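Local structure of pyruvate-formate lyase-activating enzyme (Bacteroides vulgatus ATCC 8482, 3CAN) at residues 85-99 with 118-132. The protein is a radical SAM family activating enzyme, here represented by a domain built on a parallel beta sheet flanked by helices. Residues are numbered along the deposited sequence; the frame is centred on the assembly and turned at random.
Sequences IRRVAEADFPYYIRI and FLASLPRHPEIINLL
R124 reaches across the turn 92-94 as a straight arm, extended from CG to NE, and lays one face of its guanidinium over the F93-P94 peptide. NH1 bonds to D92 OD1 at 3.1 Å, a salt bridge lying near the guanidinium plane but meeting OD1 from above the carboxylate plane, the two planes being 52° apart. NH2 forms a second salt bridge, to E127 OE2 at 2.9 Å, while water 3 joins R124 NE to Y95 N, H125 O and E127 OE2. With both carboxylates engaged, the guanidinium is probably well fixed in rotation. D92 itself ends the helix in a Schellman motif.

Deeper in, Y95 turns its ring back toward the loop 122-126, its CG lodged between backbone N and carbonyl carbon (chi1 66°). The hydroxyl donates to R124 O at 2.7 Å, and P126 CA sits over one ring face in a CH-pi contact, 3.8 Å from the centroid. L122, just past the end of helix 109-121, splits its two methyls against helix 79-90: CD1 meets I85 CG2 at 3.6 Å and also touches the Y95 hydroxyl, whereas CD2 lies over one face of the R86 guanidinium. F118 and L119 extend this apolar layer around I85, and L119 CD2 also meets I97 CG1.

Strands 95-99 and 128-132 run parallel, paired by bonds such as N130 N to I97 O at 2.8 Å. I97, I99, I129 and L131 pack on the face toward the helices; on the other, I128 CG2 stands over the centre of the Y96 ring, 3.7 Å from its centroid. The contact joins both strands of the beta-alpha-beta unit 95-101, 109-121, 128-133 and seats the end of helix 79-90 against that of helix 109-121. Strand 57-61 pairs with strand 95-101 on its far side, and helix 161-173 packs against I129 and L131.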
ATOM      1  N   ILE A  85     -15.129   3.824 -12.458  1.00 19.89           N
ATOM      2  CA  ILE A  85     -15.379   4.553 -11.234  1.00 19.32           C
ATOM      3  C   ILE A  85     -16.864   4.868 -11.147  1.00 19.00           C
ATOM      4  O   ILE A  85     -17.487   4.675 -10.104  1.00 19.05           O
ATOM      5  CB  ILE A  85     -14.535   5.848 -11.118  1.00 18.94           C
ATOM      6  CG1 ILE A  85     -13.035   5.516 -11.085  1.00 19.35           C
ATOM      7  CG2 ILE A  85     -14.960   6.620  -9.888  1.00 19.63           C
ATOM      8  CD1 ILE A  85     -12.127   6.718 -11.281  1.00 17.90           C
ATOM      9  N   ARG A  86     -17.454   5.328 -12.254  1.00 19.08           N
ATOM     10  CA  ARG A  86     -18.887   5.603 -12.253  1.00 19.49           C
ATOM     11  C   ARG A  86     -19.691   4.336 -11.951  1.00 19.78           C
ATOM     12  O   ARG A  86     -20.652   4.382 -11.190  1.00 18.63           O
ATOM     13  CB  ARG A  86     -19.335   6.215 -13.581  1.00 19.56           C
ATOM     14  CG  ARG A  86     -20.794   6.662 -13.599  1.00 19.94           C
ATOM     15  CD  ARG A  86     -21.087   7.518 -14.831  1.00 20.35           C
ATOM     16  NE  ARG A  86     -20.433   8.821 -14.745  1.00 19.68           N
ATOM     17  CZ  ARG A  86     -20.868   9.833 -14.004  1.00 22.22           C
ATOM     18  NH1 ARG A  86     -21.989   9.734 -13.290  1.00 24.93           N
ATOM     19  NH2 ARG A  86     -20.192  10.962 -13.989  1.00 22.24           N
ATOM     20  N   ARG A  87     -19.283   3.205 -12.528  1.00 20.11           N
ATOM     21  CA  ARG A  87     -20.032   1.965 -12.318  1.00 20.86           C
ATOM     22  C   ARG A  87     -20.033   1.538 -10.853  1.00 20.46           C
ATOM     23  O   ARG A  87     -21.081   1.146 -10.326  1.00 20.25           O
ATOM     24  CB  ARG A  87     -19.526   0.828 -13.203  1.00 21.46           C
ATOM     25  CG  ARG A  87     -20.584  -0.265 -13.348  1.00 22.74           C
ATOM     26  CD  ARG A  87     -20.152  -1.388 -14.255  1.00 23.22           C
ATOM     27  NE  ARG A  87     -21.187  -2.427 -14.314  1.00 24.56           N
ATOM     28  CZ  ARG A  87     -22.260  -2.392 -15.111  1.00 25.72           C
ATOM     29  NH1 ARG A  87     -23.138  -3.389 -15.078  1.00 23.83           N
ATOM     30  NH2 ARG A  87     -22.459  -1.377 -15.949  1.00 26.56           N
ATOM     31  N   VAL A  88     -18.879   1.616 -10.199  1.00 19.89           N
ATOM     32  CA  VAL A  88     -18.784   1.266  -8.793  0.50 19.80           C
ATOM     33  C   VAL A  88     -19.625   2.218  -7.934  1.00 19.42           C
ATOM     34  O   VAL A  88     -20.347   1.783  -7.028  1.00 19.12           O
ATOM     35  CB  VAL A  88     -17.319   1.242  -8.338  0.50 19.79           C
ATOM     36  CG1 VAL A  88     -17.212   0.860  -6.872  0.50 19.38           C
ATOM     37  CG2 VAL A  88     -16.521   0.260  -9.226  0.50 19.11           C
ATOM     38  N   ALA A  89     -19.542   3.508  -8.235  1.00 19.15           N
ATOM     39  CA  ALA A  89     -20.333   4.512  -7.524  1.00 19.49           C
ATOM     40  C   ALA A  89     -21.837   4.254  -7.664  1.00 19.65           C
ATOM     41  O   ALA A  89     -22.596   4.344  -6.676  1.00 19.03           O
ATOM     42  CB  ALA A  89     -19.979   5.900  -8.028  1.00 18.82           C
ATOM     43  N   GLU A  90     -22.271   3.932  -8.888  1.00 19.41           N
ATOM     44  CA  GLU A  90     -23.697   3.671  -9.157  1.00 19.87           C
ATOM     45  C   GLU A  90     -24.194   2.371  -8.516  1.00 19.71           C
ATOM     46  O   GLU A  90     -25.396   2.207  -8.265  1.00 19.67           O
ATOM     47  CB  GLU A  90     -23.966   3.639 -10.668  1.00 20.09           C
ATOM     48  CG  GLU A  90     -23.906   5.013 -11.315  1.00 21.03           C
ATOM     49  CD  GLU A  90     -24.078   4.993 -12.831  1.00 22.17           C
ATOM     50  OE1 GLU A  90     -24.106   3.900 -13.441  1.00 27.40           O
ATOM     51  OE2 GLU A  90     -24.175   6.087 -13.415  1.00 24.70           O
ATOM     52  N   ALA A  91     -23.264   1.458  -8.255  1.00 18.96           N
ATOM     53  CA  ALA A  91     -23.545   0.208  -7.555  1.00 19.11           C
ATOM     54  C   ALA A  91     -23.624   0.382  -6.039  1.00 19.15           C
ATOM     55  O   ALA A  91     -23.912  -0.580  -5.338  1.00 19.42           O
ATOM     56  CB  ALA A  91     -22.486  -0.826  -7.906  1.00 18.74           C
ATOM     57  N   ASP A  92     -23.381   1.599  -5.547  1.00 19.28           N
ATOM     58  CA  ASP A  92     -23.379   1.927  -4.123  1.00 19.30           C
ATOM     59  C   ASP A  92     -22.430   1.026  -3.326  1.00 18.96           C
ATOM     60  O   ASP A  92     -22.795   0.481  -2.294  1.00 19.41           O
ATOM     61  CB  ASP A  92     -24.796   1.867  -3.545  1.00 20.12           C
ATOM     62  CG  ASP A  92     -24.901   2.527  -2.177  1.00 21.30           C
ATOM     63  OD1 ASP A  92     -24.107   3.450  -1.877  1.00 23.17           O
ATOM     64  OD2 ASP A  92     -25.803   2.135  -1.418  1.00 24.88           O
ATOM     65  N   PHE A  93     -21.219   0.870  -3.845  1.00 18.28           N
ATOM     66  CA  PHE A  93     -20.239  -0.063  -3.311  1.00 17.91           C
ATOM     67  C   PHE A  93     -19.002   0.723  -2.848  1.00 17.38           C
ATOM     68  O   PHE A  93     -18.611   1.687  -3.507  1.00 17.04           O
ATOM     69  CB  PHE A  93     -19.876  -1.090  -4.387  1.00 17.60           C
ATOM     70  CG  PHE A  93     -19.057  -2.238  -3.881  1.00 17.67           C
ATOM     71  CD1 PHE A  93     -19.660  -3.376  -3.375  1.00 18.04           C
ATOM     72  CD2 PHE A  93     -17.671  -2.180  -3.890  1.00 17.47           C
ATOM     73  CE1 PHE A  93     -18.892  -4.425  -2.899  1.00 16.95           C
ATOM     74  CE2 PHE A  93     -16.916  -3.241  -3.422  1.00 16.52           C
ATOM     75  CZ  PHE A  93     -17.527  -4.349  -2.920  1.00 17.10           C
ATOM     76  N   PRO A  94     -18.390   0.325  -1.704  1.00 16.96           N
ATOM     77  CA  PRO A  94     -17.254   1.084  -1.199  1.00 16.63           C
ATOM     78  C   PRO A  94     -16.025   1.043  -2.113  1.00 15.94           C
ATOM     79  O   PRO A  94     -15.623  -0.031  -2.585  1.00 15.66           O
ATOM     80  CB  PRO A  94     -16.920   0.418   0.141  1.00 16.82           C
ATOM     81  CG  PRO A  94     -17.844  -0.680   0.324  1.00 16.93           C
ATOM     82  CD  PRO A  94     -18.748  -0.805  -0.819  1.00 17.27           C
ATOM     83  N   TYR A  95     -15.435   2.208  -2.329  1.00 14.67           N
ATOM     84  CA  TYR A  95     -14.212   2.299  -3.108  1.00 14.27           C
ATOM     85  C   TYR A  95     -13.293   3.385  -2.580  1.00 14.26           C
ATOM     86  O   TYR A  95     -13.751   4.379  -1.978  1.00 14.53           O
ATOM     87  CB  TYR A  95     -14.524   2.516  -4.599  1.00 14.07           C
ATOM     88  CG  TYR A  95     -15.182   3.847  -4.954  1.00 13.66           C
ATOM     89  CD1 TYR A  95     -14.460   4.855  -5.577  1.00 13.27           C
ATOM     90  CD2 TYR A  95     -16.525   4.078  -4.685  1.00 14.80           C
ATOM     91  CE1 TYR A  95     -15.048   6.068  -5.912  1.00 13.92           C
ATOM     92  CE2 TYR A  95     -17.128   5.294  -5.023  1.00 13.35           C
ATOM     93  CZ  TYR A  95     -16.385   6.275  -5.628  1.00 13.78           C
ATOM     94  OH  TYR A  95     -16.982   7.472  -5.959  1.00 14.06           O
ATOM     95  N   TYR A  96     -12.000   3.191  -2.817  1.00 14.50           N
ATOM     96  CA  TYR A  96     -10.976   4.196  -2.577  1.00 14.89           C
ATOM     97  C   TYR A  96     -10.457   4.668  -3.933  1.00 15.03           C
ATOM     98  O   TYR A  96     -10.333   3.872  -4.877  1.00 15.05           O
ATOM     99  CB  TYR A  96      -9.752   3.621  -1.843  1.00 16.22           C
ATOM    100  CG  TYR A  96      -9.877   3.238  -0.388  1.00 17.93           C
ATOM    101  CD1 TYR A  96     -11.087   3.227   0.285  1.00 18.93           C
ATOM    102  CD2 TYR A  96      -8.742   2.824   0.306  1.00 19.78           C
ATOM    103  CE1 TYR A  96     -11.157   2.839   1.636  1.00 18.68           C
ATOM    104  CE2 TYR A  96      -8.800   2.447   1.635  1.00 20.23           C
ATOM    105  CZ  TYR A  96     -10.008   2.461   2.293  1.00 19.31           C
ATOM    106  OH  TYR A  96     -10.041   2.070   3.611  1.00 19.88           O
ATOM    107  N   ILE A  97     -10.111   5.949  -4.002  1.00 14.80           N
ATOM    108  CA  ILE A  97      -9.422   6.509  -5.153  1.00 15.11           C
ATOM    109  C   ILE A  97      -7.986   6.845  -4.747  1.00 15.54           C
ATOM    110  O   ILE A  97      -7.759   7.482  -3.722  1.00 16.63           O
ATOM    111  CB  ILE A  97     -10.124   7.782  -5.662  1.00 15.15           C
ATOM    112  CG1 ILE A  97     -11.509   7.432  -6.214  1.00 15.21           C
ATOM    113  CG2 ILE A  97      -9.262   8.469  -6.739  1.00 15.96           C
ATOM    114  CD1 ILE A  97     -11.500   6.654  -7.545  1.00 15.86           C
ATOM    115  N   ARG A  98      -7.022   6.409  -5.550  1.00 15.67           N
ATOM    116  CA  ARG A  98      -5.628   6.740  -5.346  1.00 16.91           C
ATOM    117  C   ARG A  98      -5.124   7.638  -6.463  1.00 17.21           C
ATOM    118  O   ARG A  98      -5.359   7.364  -7.638  1.00 16.60           O
ATOM    119  CB  ARG A  98      -4.789   5.471  -5.257  1.00 17.70           C
ATOM    120  CG  ARG A  98      -5.208   4.587  -4.097  1.00 22.49           C
ATOM    121  CD  ARG A  98      -6.142   3.497  -4.558  1.00 28.60           C
ATOM    122  NE  ARG A  98      -5.370   2.444  -5.223  1.00 32.33           N
ATOM    123  CZ  ARG A  98      -4.669   1.509  -4.580  1.00 34.10           C
ATOM    124  NH1 ARG A  98      -4.650   1.469  -3.245  1.00 34.57           N
ATOM    125  NH2 ARG A  98      -3.995   0.592  -5.277  1.00 33.81           N
ATOM    126  N   ILE A  99      -4.440   8.715  -6.085  1.00 17.66           N
ATOM    127  CA  ILE A  99      -3.851   9.637  -7.041  1.00 18.46           C
ATOM    128  C   ILE A  99      -2.360   9.747  -6.733  1.00 19.00           C
ATOM    129  O   ILE A  99      -1.972  10.419  -5.782  1.00 18.60           O
ATOM    130  CB  ILE A  99      -4.518  11.013  -7.004  1.00 18.16           C
ATOM    131  CG1 ILE A  99      -6.020  10.880  -7.270  1.00 19.10           C
ATOM    132  CG2 ILE A  99      -3.843  11.971  -8.048  1.00 18.12           C
ATOM    133  CD1 ILE A  99      -6.778  12.213  -7.149  1.00 19.56           C
ATOM    134  N   PHE A 118     -15.538  15.545 -10.926  1.00 14.43           N
ATOM    135  CA  PHE A 118     -15.992  14.240 -11.379  1.00 13.97           C
ATOM    136  C   PHE A 118     -16.463  13.403 -10.181  1.00 14.17           C
ATOM    137  O   PHE A 118     -17.599  12.932 -10.139  1.00 14.36           O
ATOM    138  CB  PHE A 118     -14.874  13.562 -12.154  1.00 14.28           C
ATOM    139  CG  PHE A 118     -15.118  12.119 -12.426  1.00 13.02           C
ATOM    140  CD1 PHE A 118     -16.092  11.713 -13.313  1.00 14.30           C
ATOM    141  CD2 PHE A 118     -14.354  11.154 -11.792  1.00 14.17           C
ATOM    142  CE1 PHE A 118     -16.307  10.374 -13.560  1.00 14.83           C
ATOM    143  CE2 PHE A 118     -14.559   9.822 -12.027  1.00 13.88           C
ATOM    144  CZ  PHE A 118     -15.557   9.419 -12.900  1.00 14.68           C
ATOM    145  N   LEU A 119     -15.598  13.272  -9.189  1.00 14.33           N
ATOM    146  CA  LEU A 119     -15.889  12.421  -8.038  1.00 14.27           C
ATOM    147  C   LEU A 119     -17.075  12.932  -7.227  1.00 14.47           C
ATOM    148  O   LEU A 119     -17.932  12.143  -6.786  1.00 14.71           O
ATOM    149  CB  LEU A 119     -14.634  12.268  -7.164  1.00 13.78           C
ATOM    150  CG  LEU A 119     -13.449  11.532  -7.814  1.00 13.75           C
ATOM    151  CD1 LEU A 119     -12.215  11.627  -6.932  1.00 13.78           C
ATOM    152  CD2 LEU A 119     -13.797  10.063  -8.109  1.00 14.22           C
ATOM    153  N   ALA A 120     -17.128  14.247  -7.012  1.00 14.43           N
ATOM    154  CA  ALA A 120     -18.199  14.852  -6.218  1.00 15.36           C
ATOM    155  C   ALA A 120     -19.576  14.635  -6.851  1.00 15.66           C
ATOM    156  O   ALA A 120     -20.591  14.546  -6.163  1.00 15.64           O
ATOM    157  CB  ALA A 120     -17.927  16.343  -6.046  1.00 15.50           C
ATOM    158  N   SER A 121     -19.601  14.536  -8.172  1.00 16.09           N
ATOM    159  CA  SER A 121     -20.844  14.369  -8.925  1.00 17.09           C
ATOM    160  C   SER A 121     -21.416  12.958  -8.855  1.00 17.01           C
ATOM    161  O   SER A 121     -22.573  12.743  -9.202  1.00 16.59           O
ATOM    162  CB  SER A 121     -20.618  14.778 -10.391  1.00 17.42           C
ATOM    163  OG  SER A 121     -19.873  13.810 -11.103  1.00 20.23           O
ATOM    164  N   LEU A 122     -20.616  11.992  -8.408  1.00 17.33           N
ATOM    165  CA  LEU A 122     -21.052  10.609  -8.363  1.00 17.43           C
ATOM    166  C   LEU A 122     -22.020  10.364  -7.210  1.00 17.91           C
ATOM    167  O   LEU A 122     -21.945  11.038  -6.172  1.00 17.51           O
ATOM    168  CB  LEU A 122     -19.844   9.674  -8.261  1.00 17.55           C
ATOM    169  CG  LEU A 122     -18.859   9.784  -9.426  1.00 17.25           C
ATOM    170  CD1 LEU A 122     -17.582   8.960  -9.158  1.00 16.97           C
ATOM    171  CD2 LEU A 122     -19.534   9.373 -10.751  1.00 17.89           C
ATOM    172  N   PRO A 123     -22.959   9.414  -7.398  1.00 18.38           N
ATOM    173  CA  PRO A 123     -24.006   9.172  -6.412  1.00 18.31           C
ATOM    174  C   PRO A 123     -23.492   8.597  -5.094  1.00 18.85           C
ATOM    175  O   PRO A 123     -24.186   8.696  -4.075  1.00 19.53           O
ATOM    176  CB  PRO A 123     -24.936   8.175  -7.121  1.00 18.88           C
ATOM    177  CG  PRO A 123     -24.094   7.504  -8.101  1.00 18.92           C
ATOM    178  CD  PRO A 123     -23.099   8.532  -8.568  1.00 18.70           C
ATOM    179  N   ARG A 124     -22.321   7.952  -5.131  1.00 17.96           N
ATOM    180  CA  ARG A 124     -21.586   7.557  -3.925  1.00 18.14           C
ATOM    181  C   ARG A 124     -20.164   8.058  -4.075  1.00 18.16           C
ATOM    182  O   ARG A 124     -19.528   7.801  -5.096  1.00 18.10           O
ATOM    183  CB  ARG A 124     -21.569   6.031  -3.752  1.00 17.90           C
ATOM    184  CG  ARG A 124     -20.830   5.569  -2.491  1.00 17.77           C
ATOM    185  CD  ARG A 124     -20.835   4.055  -2.275  1.00 18.44           C
ATOM    186  NE  ARG A 124     -20.064   3.723  -1.075  1.00 18.66           N
ATOM    187  CZ  ARG A 124     -20.528   3.064  -0.016  1.00 20.55           C
ATOM    188  NH1 ARG A 124     -21.779   2.614   0.026  1.00 21.67           N
ATOM    189  NH2 ARG A 124     -19.730   2.857   1.019  1.00 20.17           N
ATOM    190  N   HIS A 125     -19.675   8.792  -3.079  1.00 17.55           N
ATOM    191  CA  HIS A 125     -18.291   9.281  -3.104  1.00 17.38           C
ATOM    192  C   HIS A 125     -17.329   8.189  -2.655  1.00 17.31           C
ATOM    193  O   HIS A 125     -17.747   7.220  -1.988  1.00 17.50           O
ATOM    194  CB  HIS A 125     -18.120  10.466  -2.154  1.00 17.30           C
ATOM    195  CG  HIS A 125     -18.868  11.691  -2.568  1.00 17.19           C
ATOM    196  ND1 HIS A 125     -19.050  12.765  -1.722  1.00 18.14           N
ATOM    197  CD2 HIS A 125     -19.470  12.021  -3.735  1.00 17.97           C
ATOM    198  CE1 HIS A 125     -19.730  13.707  -2.355  1.00 18.72           C
ATOM    199  NE2 HIS A 125     -20.011  13.275  -3.571  1.00 18.26           N
ATOM    200  N   PRO A 126     -16.031   8.367  -2.957  1.00 17.23           N
ATOM    201  CA  PRO A 126     -15.046   7.426  -2.408  1.00 16.94           C
ATOM    202  C   PRO A 126     -15.001   7.491  -0.891  1.00 16.59           C
ATOM    203  O   PRO A 126     -15.260   8.553  -0.287  1.00 16.19           O
ATOM    204  CB  PRO A 126     -13.705   7.895  -3.013  1.00 16.60           C
ATOM    205  CG  PRO A 126     -13.939   9.289  -3.475  1.00 18.05           C
ATOM    206  CD  PRO A 126     -15.403   9.414  -3.781  1.00 17.73           C
ATOM    207  N   GLU A 127     -14.678   6.357  -0.271  1.00 16.44           N
ATOM    208  CA  GLU A 127     -14.450   6.320   1.172  1.00 17.17           C
ATOM    209  C   GLU A 127     -13.356   7.304   1.565  1.00 16.85           C
ATOM    210  O   GLU A 127     -13.428   7.989   2.595  1.00 16.46           O
ATOM    211  CB  GLU A 127     -14.010   4.927   1.607  1.00 17.47           C
ATOM    212  CG  GLU A 127     -15.037   3.840   1.367  1.00 19.31           C
ATOM    213  CD  GLU A 127     -16.338   4.094   2.078  1.00 22.30           C
ATOM    214  OE1 GLU A 127     -16.379   3.899   3.314  1.00 24.44           O
ATOM    215  OE2 GLU A 127     -17.324   4.478   1.415  1.00 19.90           O
ATOM    216  N   ILE A 128     -12.323   7.334   0.744  1.00 16.90           N
ATOM    217  CA  ILE A 128     -11.189   8.221   0.915  1.00 17.03           C
ATOM    218  C   ILE A 128     -10.495   8.370  -0.434  1.00 16.64           C
ATOM    219  O   ILE A 128     -10.575   7.482  -1.297  1.00 15.84           O
ATOM    220  CB  ILE A 128     -10.172   7.677   1.964  1.00 17.47           C
ATOM    221  CG1 ILE A 128      -9.143   8.739   2.368  1.00 20.03           C
ATOM    222  CG2 ILE A 128      -9.426   6.437   1.433  1.00 18.09           C
ATOM    223  CD1 ILE A 128      -9.711   9.906   3.059  1.00 23.27           C
ATOM    224  N   ILE A 129      -9.862   9.520  -0.619  1.00 16.60           N
ATOM    225  CA  ILE A 129      -8.966   9.754  -1.738  1.00 16.74           C
ATOM    226  C   ILE A 129      -7.547   9.846  -1.170  1.00 17.35           C
ATOM    227  O   ILE A 129      -7.254  10.740  -0.375  1.00 17.64           O
ATOM    228  CB  ILE A 129      -9.322  11.037  -2.498  1.00 16.53           C
ATOM    229  CG1 ILE A 129     -10.757  10.987  -3.036  1.00 16.61           C
ATOM    230  CG2 ILE A 129      -8.347  11.259  -3.662  1.00 16.92           C
ATOM    231  CD1 ILE A 129     -11.292  12.354  -3.496  1.00 16.19           C
ATOM    232  N   ASN A 130      -6.687   8.915  -1.570  1.00 17.81           N
ATOM    233  CA  ASN A 130      -5.293   8.885  -1.130  1.00 18.61           C
ATOM    234  C   ASN A 130      -4.393   9.578  -2.137  1.00 18.88           C
ATOM    235  O   ASN A 130      -4.236   9.097  -3.267  1.00 18.49           O
ATOM    236  CB  ASN A 130      -4.811   7.447  -0.960  1.00 18.97           C
ATOM    237  CG  ASN A 130      -5.636   6.682   0.034  1.00 21.64           C
ATOM    238  OD1 ASN A 130      -5.562   6.938   1.237  1.00 25.69           O
ATOM    239  ND2 ASN A 130      -6.454   5.753  -0.463  1.00 21.70           N
ATOM    240  N   LEU A 131      -3.834  10.714  -1.740  1.00 19.32           N
ATOM    241  CA  LEU A 131      -2.824  11.406  -2.541  1.00 19.99           C
ATOM    242  C   LEU A 131      -1.461  10.830  -2.156  1.00 20.93           C
ATOM    243  O   LEU A 131      -1.060  10.890  -0.996  1.00 20.57           O
ATOM    244  CB  LEU A 131      -2.866  12.924  -2.311  1.00 20.05           C
ATOM    245  CG  LEU A 131      -4.206  13.625  -2.562  1.00 20.31           C
ATOM    246  CD1 LEU A 131      -4.056  15.144  -2.394  1.00 20.35           C
ATOM    247  CD2 LEU A 131      -4.749  13.269  -3.942  1.00 20.60           C
ATOM    248  N   LEU A 132      -0.774  10.242  -3.125  1.00 21.90           N
ATOM    249  CA  LEU A 132       0.500   9.569  -2.889  1.00 23.04           C
ATOM    250  C   LEU A 132       1.620  10.357  -3.573  1.00 23.97           C
ATOM    251  O   LEU A 132       1.888  10.153  -4.762  1.00 23.25           O
ATOM    252  CB  LEU A 132       0.432   8.139  -3.430  1.00 23.41           C
ATOM    253  CG  LEU A 132      -0.825   7.373  -3.009  1.00 25.07           C
ATOM    254  CD1 LEU A 132      -0.955   6.056  -3.757  1.00 26.83           C
ATOM    255  CD2 LEU A 132      -0.829   7.144  -1.495  1.00 26.56           C
TER
HETATM  256  O   HOH W   1     -22.646  12.430 -12.020  1.00 43.96           O
HETATM  257  O   HOH W   2     -25.370   5.952  -2.948  1.00 53.11           O
HETATM  258  O   HOH W   3     -17.266   4.573  -1.296  1.00 23.13           O